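Local coordinates for alpha-fucosidase (Bifidobacterium bifidum, PDB 2EAB), which probably releases alpha-1,2-linked L-fucose from glycans by hydrolysis, this chain being the family 95 catalytic portion of a larger, probably membrane-anchored protein, at residues N135-G140 against V403-N408; S395-I400 against T413-D418; L79-P84 against L235-L240. All blocks are in the same frame, centred on the assembly; numbering follows the deposited sequence.

Interaction 1 of 3, residues N135-G140 against V403-N408; sequences NYLNWG and VTAGDN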
loop_
_atom_site.group_PDB
_atom_site.type_symbol
_atom_site.label_atom_id
_atom_site.label_comp_id
_atom_site.label_asym_id
_atom_site.label_seq_id
_atom_site.Cartn_x
_atom_site.Cartn_y
_atom_site.Cartn_z
ATOM N N ASN A 135 13.047 -12.053 6.457
ATOM C CA ASN A 135 12.846 -10.861 5.650
ATOM C C ASN A 135 12.686 -11.242 4.188
ATOM O O ASN A 135 12.871 -12.404 3.819
ATOM C CB ASN A 135 13.962 -9.816 5.868
ATOM C CG ASN A 135 15.356 -10.278 5.413
ATOM O OD1 ASN A 135 15.612 -11.451 5.119
ATOM N ND2 ASN A 135 16.269 -9.323 5.365
ATOM N N TYR A 136 12.303 -10.265 3.377
ATOM C CA TYR A 136 12.213 -10.419 1.936
ATOM C C TYR A 136 13.599 -10.304 1.320
ATOM O O TYR A 136 14.357 -9.403 1.680
ATOM C CB TYR A 136 11.341 -9.301 1.385
ATOM C CG TYR A 136 11.043 -9.380 -0.095
ATOM C CD1 TYR A 136 10.454 -10.510 -0.646
ATOM C CD2 TYR A 136 11.306 -8.300 -0.937
ATOM C CE1 TYR A 136 10.141 -10.572 -1.998
ATOM C CE2 TYR A 136 11.006 -8.352 -2.297
ATOM C CZ TYR A 136 10.419 -9.490 -2.815
ATOM O OH TYR A 136 10.090 -9.553 -4.149
ATOM N N LEU A 137 13.907 -11.200 0.385
ATOM C CA LEU A 137 15.210 -11.233 -0.284
ATOM C C LEU A 137 15.144 -10.777 -1.726
ATOM O O LEU A 137 14.267 -11.218 -2.474
ATOM C CB LEU A 137 15.743 -12.667 -0.336
ATOM C CG LEU A 137 16.041 -13.442 0.941
ATOM C CD1 LEU A 137 16.497 -14.848 0.621
ATOM C CD2 LEU A 137 17.062 -12.741 1.776
ATOM N N ASN A 138 16.108 -9.955 -2.143
ATOM C CA ASN A 138 16.417 -9.868 -3.564
ATOM C C ASN A 138 16.770 -11.276 -4.035
ATOM O O ASN A 138 17.581 -11.955 -3.403
ATOM C CB ASN A 138 17.587 -8.926 -3.830
ATOM C CG ASN A 138 18.156 -9.097 -5.226
ATOM O OD1 ASN A 138 17.505 -8.771 -6.226
ATOM N ND2 ASN A 138 19.358 -9.642 -5.309
ATOM N N TRP A 139 16.162 -11.717 -5.132
ATOM C CA TRP A 139 16.441 -13.044 -5.672
ATOM C C TRP A 139 17.851 -13.066 -6.263
ATOM O O TRP A 139 18.684 -13.906 -5.891
ATOM C CB TRP A 139 15.393 -13.420 -6.719
ATOM C CG TRP A 139 15.527 -14.796 -7.303
ATOM C CD1 TRP A 139 16.560 -15.276 -8.061
ATOM C CD2 TRP A 139 14.574 -15.855 -7.208
ATOM N NE1 TRP A 139 16.310 -16.575 -8.429
ATOM C CE2 TRP A 139 15.100 -16.957 -7.917
ATOM C CE3 TRP A 139 13.329 -15.986 -6.580
ATOM C CZ2 TRP A 139 14.420 -18.170 -8.027
ATOM C CZ3 TRP A 139 12.653 -17.192 -6.690
ATOM C CH2 TRP A 139 13.202 -18.269 -7.407
ATOM N N GLY A 140 18.117 -12.127 -7.166
ATOM C CA GLY A 140 19.417 -12.002 -7.806
ATOM C C GLY A 140 19.326 -11.030 -8.958
ATOM O O GLY A 140 18.640 -10.003 -8.863
ATOM N N VAL A 403 17.089 -4.965 -4.172
ATOM C CA VAL A 403 18.431 -5.375 -4.578
ATOM C C VAL A 403 19.218 -5.988 -3.415
ATOM O O VAL A 403 20.181 -6.721 -3.633
ATOM C CB VAL A 403 19.221 -4.188 -5.202
ATOM C CG1 VAL A 403 19.663 -3.190 -4.142
ATOM C CG2 VAL A 403 20.414 -4.686 -6.013
ATOM N N THR A 404 18.798 -5.687 -2.194
ATOM C CA THR A 404 19.488 -6.141 -0.991
ATOM C C THR A 404 18.963 -7.501 -0.539
ATOM O O THR A 404 17.792 -7.829 -0.758
ATOM C CB THR A 404 19.315 -5.122 0.141
ATOM O OG1 THR A 404 17.920 -4.853 0.318
ATOM C CG2 THR A 404 20.032 -3.816 -0.194
ATOM N N ALA A 405 19.833 -8.294 0.085
ATOM C CA ALA A 405 19.428 -9.581 0.650
ATOM C C ALA A 405 20.328 -9.984 1.801
ATOM O O ALA A 405 21.521 -9.682 1.808
ATOM C CB ALA A 405 19.431 -10.672 -0.419
ATOM N N GLY A 406 19.738 -10.673 2.770
ATOM C CA GLY A 406 20.479 -11.335 3.837
ATOM C C GLY A 406 19.503 -12.250 4.549
ATOM O O GLY A 406 18.297 -12.196 4.282
ATOM N N ASP A 407 19.998 -13.084 5.457
ATOM C CA ASP A 407 19.144 -14.102 6.074
ATOM C C ASP A 407 18.171 -13.559 7.113
ATOM O O ASP A 407 17.030 -14.015 7.192
ATOM C CB ASP A 407 19.991 -15.188 6.747
ATOM C CG ASP A 407 20.491 -16.246 5.786
ATOM O OD1 ASP A 407 20.345 -16.096 4.549
ATOM O OD2 ASP A 407 21.069 -17.233 6.294
ATOM N N ASN A 408 18.624 -12.616 7.930
ATOM C CA ASN A 408 17.904 -12.265 9.149
ATOM C C ASN A 408 17.207 -10.914 9.084
ATOM O O ASN A 408 17.625 -10.019 8.337
ATOM C CB ASN A 408 18.856 -12.284 10.350
ATOM C CG ASN A 408 19.347 -13.684 10.710
ATOM O OD1 ASN A 408 18.909 -14.684 10.152
ATOM N ND2 ASN A 408 20.235 -13.754 11.694
HETATM O O HOH W 1 17.092 -7.099 6.759
HETATM O O HOH W 2 19.212 -9.452 6.030
HETATM O O HOH W 3 16.891 -9.261 2.688
HETATM O O HOH W 4 15.025 -7.481 -0.269
#
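Asn138 N donates the direct backbone bond of this contact to Thr404 O, at 3.0 Å and with an N-H...O angle of 158°. The two segments run roughly opposite ways, and neither is a regular strand. Waters bridge the segments at further places. One water donates to both Tyr136 O and Thr404 O, so the Thr404 carbonyl is held by two donors. Another donates to Tyr136 O and accepts from Gly406 N. Asn135 has CG between its backbone N and carbonyl carbon (chi1 65°), which carries the amide toward 406-408. Its ND2 gives a bond of 3.0 Å to a third water, which donates to Asn408 O at 2.9 Å. The contact joins the family 65-type N-terminal region to the family 95 catalytic region, two loops far apart in sequence. At the end of segment 135-140, Trp139 and Gly140 both face Phe74 in a classic beta bulge. The van der Waals contacts are small. Ala405 CB sits 4.2 Å from Leu137 CB and 3.7 Å from Asn138 O. Asn138 CB lies 3.4 Å from Val403 C, against the peptide rather than the valine side chain. The CB of Tyr136 points away from 403-408. Its hydroxyl bonds to Ile400 O, and its ring meets that of Trp80.

Interaction 2 of 3, residues S395-I400 against T413-D418; sequences SNLQGI and TPWGSD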
loop_
_atom_site.group_PDB
_atom_site.type_symbol
_atom_site.label_atom_id
_atom_site.label_comp_id
_atom_site.label_asym_id
_atom_site.label_seq_id
_atom_site.Cartn_x
_atom_site.Cartn_y
_atom_site.Cartn_z
ATOM N N SER A 395 1.636 -6.165 -1.748
ATOM C CA SER A 395 2.843 -5.364 -1.855
ATOM C C SER A 395 3.490 -5.201 -0.476
ATOM O O SER A 395 2.800 -4.990 0.522
ATOM C CB SER A 395 2.508 -4.002 -2.449
ATOM O OG SER A 395 1.411 -3.432 -1.763
ATOM N N ASN A 396 4.814 -5.327 -0.425
ATOM C CA ASN A 396 5.565 -5.111 0.813
ATOM C C ASN A 396 6.123 -3.676 0.848
ATOM O O ASN A 396 5.679 -2.821 0.073
ATOM C CB ASN A 396 6.636 -6.210 1.029
ATOM C CG ASN A 396 7.689 -6.256 -0.069
ATOM O OD1 ASN A 396 8.222 -5.229 -0.483
ATOM N ND2 ASN A 396 8.029 -7.470 -0.507
ATOM N N LEU A 397 7.059 -3.390 1.750
ATOM C CA LEU A 397 7.602 -2.031 1.862
ATOM C C LEU A 397 8.235 -1.530 0.565
ATOM O O LEU A 397 8.421 -0.320 0.400
ATOM C CB LEU A 397 8.647 -1.938 2.980
ATOM C CG LEU A 397 8.170 -1.874 4.428
ATOM C CD1 LEU A 397 9.374 -1.864 5.345
ATOM C CD2 LEU A 397 7.309 -0.640 4.671
ATOM N N GLN A 398 8.565 -2.454 -0.337
ATOM C CA GLN A 398 9.199 -2.131 -1.610
ATOM C C GLN A 398 8.403 -2.654 -2.804
ATOM O O GLN A 398 8.919 -2.727 -3.919
ATOM C CB GLN A 398 10.650 -2.637 -1.627
ATOM C CG GLN A 398 11.496 -1.929 -0.576
ATOM C CD GLN A 398 12.955 -2.350 -0.545
ATOM O OE1 GLN A 398 13.513 -2.819 -1.541
ATOM N NE2 GLN A 398 13.593 -2.143 0.596
ATOM N N GLY A 399 7.129 -2.968 -2.567
ATOM C CA GLY A 399 6.273 -3.546 -3.596
ATOM C C GLY A 399 6.661 -4.998 -3.761
ATOM O O GLY A 399 6.235 -5.856 -2.981
ATOM N N ILE A 400 7.464 -5.258 -4.792
ATOM C CA ILE A 400 8.164 -6.530 -4.959
ATOM C C ILE A 400 9.639 -6.334 -5.339
ATOM O O ILE A 400 10.339 -7.320 -5.580
ATOM C CB ILE A 400 7.505 -7.461 -6.038
ATOM C CG1 ILE A 400 7.433 -6.779 -7.415
ATOM C CG2 ILE A 400 6.163 -7.995 -5.563
ATOM C CD1 ILE A 400 7.055 -7.719 -8.542
ATOM N N THR A 413 18.605 -5.544 4.620
ATOM C CA THR A 413 17.483 -4.924 3.920
ATOM C C THR A 413 16.707 -4.074 4.913
ATOM O O THR A 413 16.328 -4.570 5.970
ATOM C CB THR A 413 16.602 -6.004 3.284
ATOM O OG1 THR A 413 17.367 -6.669 2.271
ATOM C CG2 THR A 413 15.344 -5.415 2.664
ATOM N N PRO A 414 16.472 -2.785 4.584
ATOM C CA PRO A 414 15.877 -1.881 5.572
ATOM C C PRO A 414 14.476 -2.330 5.952
ATOM O O PRO A 414 13.623 -2.545 5.076
ATOM C CB PRO A 414 15.846 -0.532 4.845
ATOM C CG PRO A 414 15.865 -0.878 3.397
ATOM C CD PRO A 414 16.715 -2.106 3.297
ATOM N N TRP A 415 14.257 -2.496 7.254
ATOM C CA TRP A 415 12.985 -2.991 7.791
ATOM C C TRP A 415 12.562 -4.307 7.139
ATOM O O TRP A 415 11.373 -4.624 7.083
ATOM C CB TRP A 415 11.867 -1.942 7.680
ATOM C CG TRP A 415 12.213 -0.613 8.271
ATOM C CD1 TRP A 415 12.238 -0.281 9.592
ATOM C CD2 TRP A 415 12.582 0.572 7.552
ATOM N NE1 TRP A 415 12.611 1.038 9.744
ATOM C CE2 TRP A 415 12.823 1.585 8.506
ATOM C CE3 TRP A 415 12.733 0.873 6.193
ATOM C CZ2 TRP A 415 13.212 2.884 8.142
ATOM C CZ3 TRP A 415 13.121 2.165 5.833
ATOM C CH2 TRP A 415 13.351 3.152 6.805
ATOM N N GLY A 416 13.543 -5.065 6.649
ATOM C CA GLY A 416 13.295 -6.352 6.011
ATOM C C GLY A 416 12.463 -6.325 4.743
ATOM O O GLY A 416 12.057 -7.374 4.257
ATOM N N SER A 417 12.215 -5.128 4.204
ATOM C CA SER A 417 11.252 -4.927 3.107
ATOM C C SER A 417 9.960 -5.695 3.404
ATOM O O SER A 417 9.400 -6.381 2.546
ATOM C CB SER A 417 11.855 -5.317 1.754
ATOM O OG SER A 417 10.990 -4.932 0.693
ATOM N N ASP A 418 9.502 -5.560 4.642
ATOM C CA ASP A 418 8.470 -6.428 5.191
ATOM C C ASP A 418 7.049 -5.881 5.004
ATOM O O ASP A 418 6.806 -4.998 4.172
ATOM C CB ASP A 418 8.790 -6.772 6.667
ATOM C CG ASP A 418 8.637 -5.585 7.617
ATOM O OD1 ASP A 418 8.179 -4.521 7.164
ATOM O OD2 ASP A 418 8.955 -5.722 8.820
#
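Leu397 N bonds to Asp418 O at 2.9 Å and so joins a type I beta turn (Asn396 to Gly399) to a coil in which Trp415, Gly416 and Ser417 all have positive phi. That coil carries three successive backbone bonds from residue i+3 to residue i, a short left-handed helical turn. Asn396 OD1 is the polar centre of the side-chain contact. It accepts from Gln398 N at 2.8 Å, in the plane of its carbonyl, and from Ser417 OG at 3.0 Å, which stands above that plane. These two bonds would hold the amide against rotation. Ser417 OG is anti to its backbone N (chi1 -171°), which sets it against both Asn396 OD1 and Gln398 CB, the latter at 3.3 Å. Leu397 lies at about a right angle to Trp415, and its CD1 packs closely on Trp415 CB at 3.4 Å. The same methyl lies 3.4 Å from Asp418 OD1, where the two side chains run side by side. Beyond the segments, the Trp415 indole meets His420 and His761 edge-to-face. The bond from Gln398 N to Asn396 OD1 makes an Asx turn at the start of the beta turn, in a catalytic-region loop where the Asn396 side chain is about 7 Å from the bound calcium ion.

Interaction 3 of 3, residues L79-P84 against L235-L240; sequences LWTGGP and LGNNGL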
loop_
_atom_site.group_PDB
_atom_site.type_symbol
_atom_site.label_atom_id
_atom_site.label_comp_id
_atom_site.label_asym_id
_atom_site.label_seq_id
_atom_site.Cartn_x
_atom_site.Cartn_y
_atom_site.Cartn_z
ATOM N N LEU A 79 10.119 -15.037 -2.017
ATOM C CA LEU A 79 11.468 -15.392 -1.571
ATOM C C LEU A 79 11.746 -14.724 -0.232
ATOM O O LEU A 79 12.337 -13.646 -0.148
ATOM C CB LEU A 79 12.530 -15.052 -2.621
ATOM C CG LEU A 79 13.862 -15.783 -2.390
ATOM C CD1 LEU A 79 13.746 -17.271 -2.726
ATOM C CD2 LEU A 79 14.971 -15.152 -3.194
ATOM N N TRP A 80 11.287 -15.406 0.814
ATOM C CA TRP A 80 11.270 -14.913 2.179
ATOM C C TRP A 80 11.984 -15.899 3.097
ATOM O O TRP A 80 11.643 -17.081 3.123
ATOM C CB TRP A 80 9.810 -14.799 2.635
ATOM C CG TRP A 80 9.192 -13.441 2.521
ATOM C CD1 TRP A 80 8.524 -12.900 1.454
ATOM C CD2 TRP A 80 9.155 -12.465 3.555
ATOM N NE1 TRP A 80 8.084 -11.629 1.776
ATOM C CE2 TRP A 80 8.461 -11.342 3.062
ATOM C CE3 TRP A 80 9.642 -12.439 4.869
ATOM C CZ2 TRP A 80 8.255 -10.194 3.836
ATOM C CZ3 TRP A 80 9.439 -11.308 5.634
ATOM C CH2 TRP A 80 8.754 -10.199 5.113
ATOM N N THR A 81 12.972 -15.415 3.845
ATOM C CA THR A 81 13.530 -16.197 4.945
ATOM C C THR A 81 12.604 -16.091 6.163
ATOM O O THR A 81 11.638 -15.330 6.152
ATOM C CB THR A 81 14.946 -15.732 5.327
ATOM O OG1 THR A 81 14.907 -14.341 5.654
ATOM C CG2 THR A 81 15.942 -15.971 4.193
ATOM N N GLY A 82 12.907 -16.860 7.205
ATOM C CA GLY A 82 12.091 -16.922 8.412
ATOM C C GLY A 82 11.055 -18.030 8.366
ATOM O O GLY A 82 11.000 -18.821 7.421
ATOM N N GLY A 83 10.229 -18.093 9.406
ATOM C CA GLY A 83 9.095 -19.005 9.415
ATOM C C GLY A 83 9.454 -20.426 9.806
ATOM O O GLY A 83 10.559 -20.698 10.283
ATOM N N PRO A 84 8.520 -21.367 9.602
ATOM C CA PRO A 84 8.781 -22.742 10.002
ATOM C C PRO A 84 10.018 -23.279 9.286
ATOM O O PRO A 84 10.224 -23.009 8.101
ATOM C CB PRO A 84 7.508 -23.487 9.580
ATOM C CG PRO A 84 6.856 -22.610 8.578
ATOM C CD PRO A 84 7.202 -21.213 8.969
ATOM N N LEU A 235 16.862 -22.159 0.317
ATOM C CA LEU A 235 17.385 -21.162 1.241
ATOM C C LEU A 235 17.999 -21.866 2.438
ATOM O O LEU A 235 17.412 -22.794 2.987
ATOM C CB LEU A 235 16.301 -20.186 1.700
ATOM C CG LEU A 235 15.680 -19.305 0.611
ATOM C CD1 LEU A 235 14.655 -18.371 1.228
ATOM C CD2 LEU A 235 16.734 -18.522 -0.165
ATOM N N GLY A 236 19.183 -21.419 2.842
ATOM C CA GLY A 236 19.852 -21.981 4.010
ATOM C C GLY A 236 19.106 -21.712 5.303
ATOM O O GLY A 236 19.103 -22.538 6.213
ATOM N N ASN A 237 18.448 -20.558 5.382
ATOM C CA ASN A 237 17.785 -20.166 6.619
ATOM C C ASN A 237 16.586 -21.047 6.980
ATOM O O ASN A 237 16.379 -21.345 8.150
ATOM C CB ASN A 237 17.421 -18.674 6.573
ATOM C CG ASN A 237 16.291 -18.308 7.510
ATOM O OD1 ASN A 237 15.126 -18.583 7.219
ATOM N ND2 ASN A 237 16.620 -17.656 8.617
ATOM N N ASN A 238 15.811 -21.475 5.984
ATOM C CA ASN A 238 14.541 -22.156 6.266
ATOM C C ASN A 238 14.159 -23.295 5.318
ATOM O O ASN A 238 13.059 -23.844 5.428
ATOM C CB ASN A 238 13.389 -21.142 6.304
ATOM C CG ASN A 238 13.167 -20.464 4.964
ATOM O OD1 ASN A 238 13.786 -20.821 3.956
ATOM N ND2 ASN A 238 12.292 -19.464 4.946
ATOM N N GLY A 239 15.043 -23.634 4.381
ATOM C CA GLY A 239 14.783 -24.732 3.458
ATOM C C GLY A 239 13.803 -24.441 2.335
ATOM O O GLY A 239 13.464 -25.353 1.579
ATOM N N LEU A 240 13.339 -23.194 2.214
ATOM C CA LEU A 240 12.455 -22.812 1.104
ATOM C C LEU A 240 13.115 -23.149 -0.232
ATOM O O LEU A 240 14.259 -22.777 -0.469
ATOM C CB LEU A 240 12.134 -21.318 1.156
ATOM C CG LEU A 240 11.044 -20.829 0.197
ATOM C CD1 LEU A 240 9.666 -21.245 0.687
ATOM C CD2 LEU A 240 11.112 -19.321 0.042
#
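Asn238 ND2 reaches two carbonyls of the facing loop at once, Trp80 O and Gly82 O, and meets both on a lone pair. The bond to Gly82 O is 2.9 Å and almost straight (175°), and the bond to Trp80 O is 3.1 Å. Both oxygens lie close to the amide plane, which suits the two N-H groups of one amide. The other end of the amide turns back on its own loop, where OD1 accepts from Leu240 N at 3.0 Å and forms an Asx turn. An alanine here would probably leave Gly82 O and Leu240 N without these partners, take from Trp80 O one of two donors, the other being Tyr490 OH, and weaken the tie between the loops. Asn237 adds a second grip. Its OD1 accepts from Gly82 N at 2.8 Å (173°), with the N above the carbonyl plane. Gly82 is thus held at both N and O by neighbouring asparagines. Its backbone angles call for glycine, since a CB would press on the carbonyl O of Thr81. Apolar contacts lie beside this network. Leu79 CD1 is 4.1 Å from Leu235 CD2 and 4.3 Å from Leu240 CD2. Thr81 CG2 is 4.0 Å from Leu235 CD1, the two side chains crossing at about a right angle. Segment 235-240 makes the turn of the hairpin between antiparallel strands 228-235 and 241-250 of the nine-stranded sheet, and it meets the loop that leads from strand 69-76 of the other N-terminal sheet toward helix 96-99.

In the fold
The six segments come along the chain as 79-84, 135-140, 235-240, 395-400, 403-408 and 413-418. Interaction 3 stays within the N-terminal family 65-type region and interaction 2 within the catalytic region, while interaction 1 crosses between them. Its centre is about 10 Å from that of interaction 2 and 11 Å from that of interaction 3; those two lie about 16 Å apart. All three are made by loops. Bonds tie interaction 1 to each of the others: Thr404 OG1 with Thr413 OG1, and Thr81 OG1 with Asp407 O. Interactions 2 and 3 meet through Trp80 packing on Asp418. The contacts form a connected set of loops near the calcium ion, whose ligands Glu77 and Ser386 come from both regions.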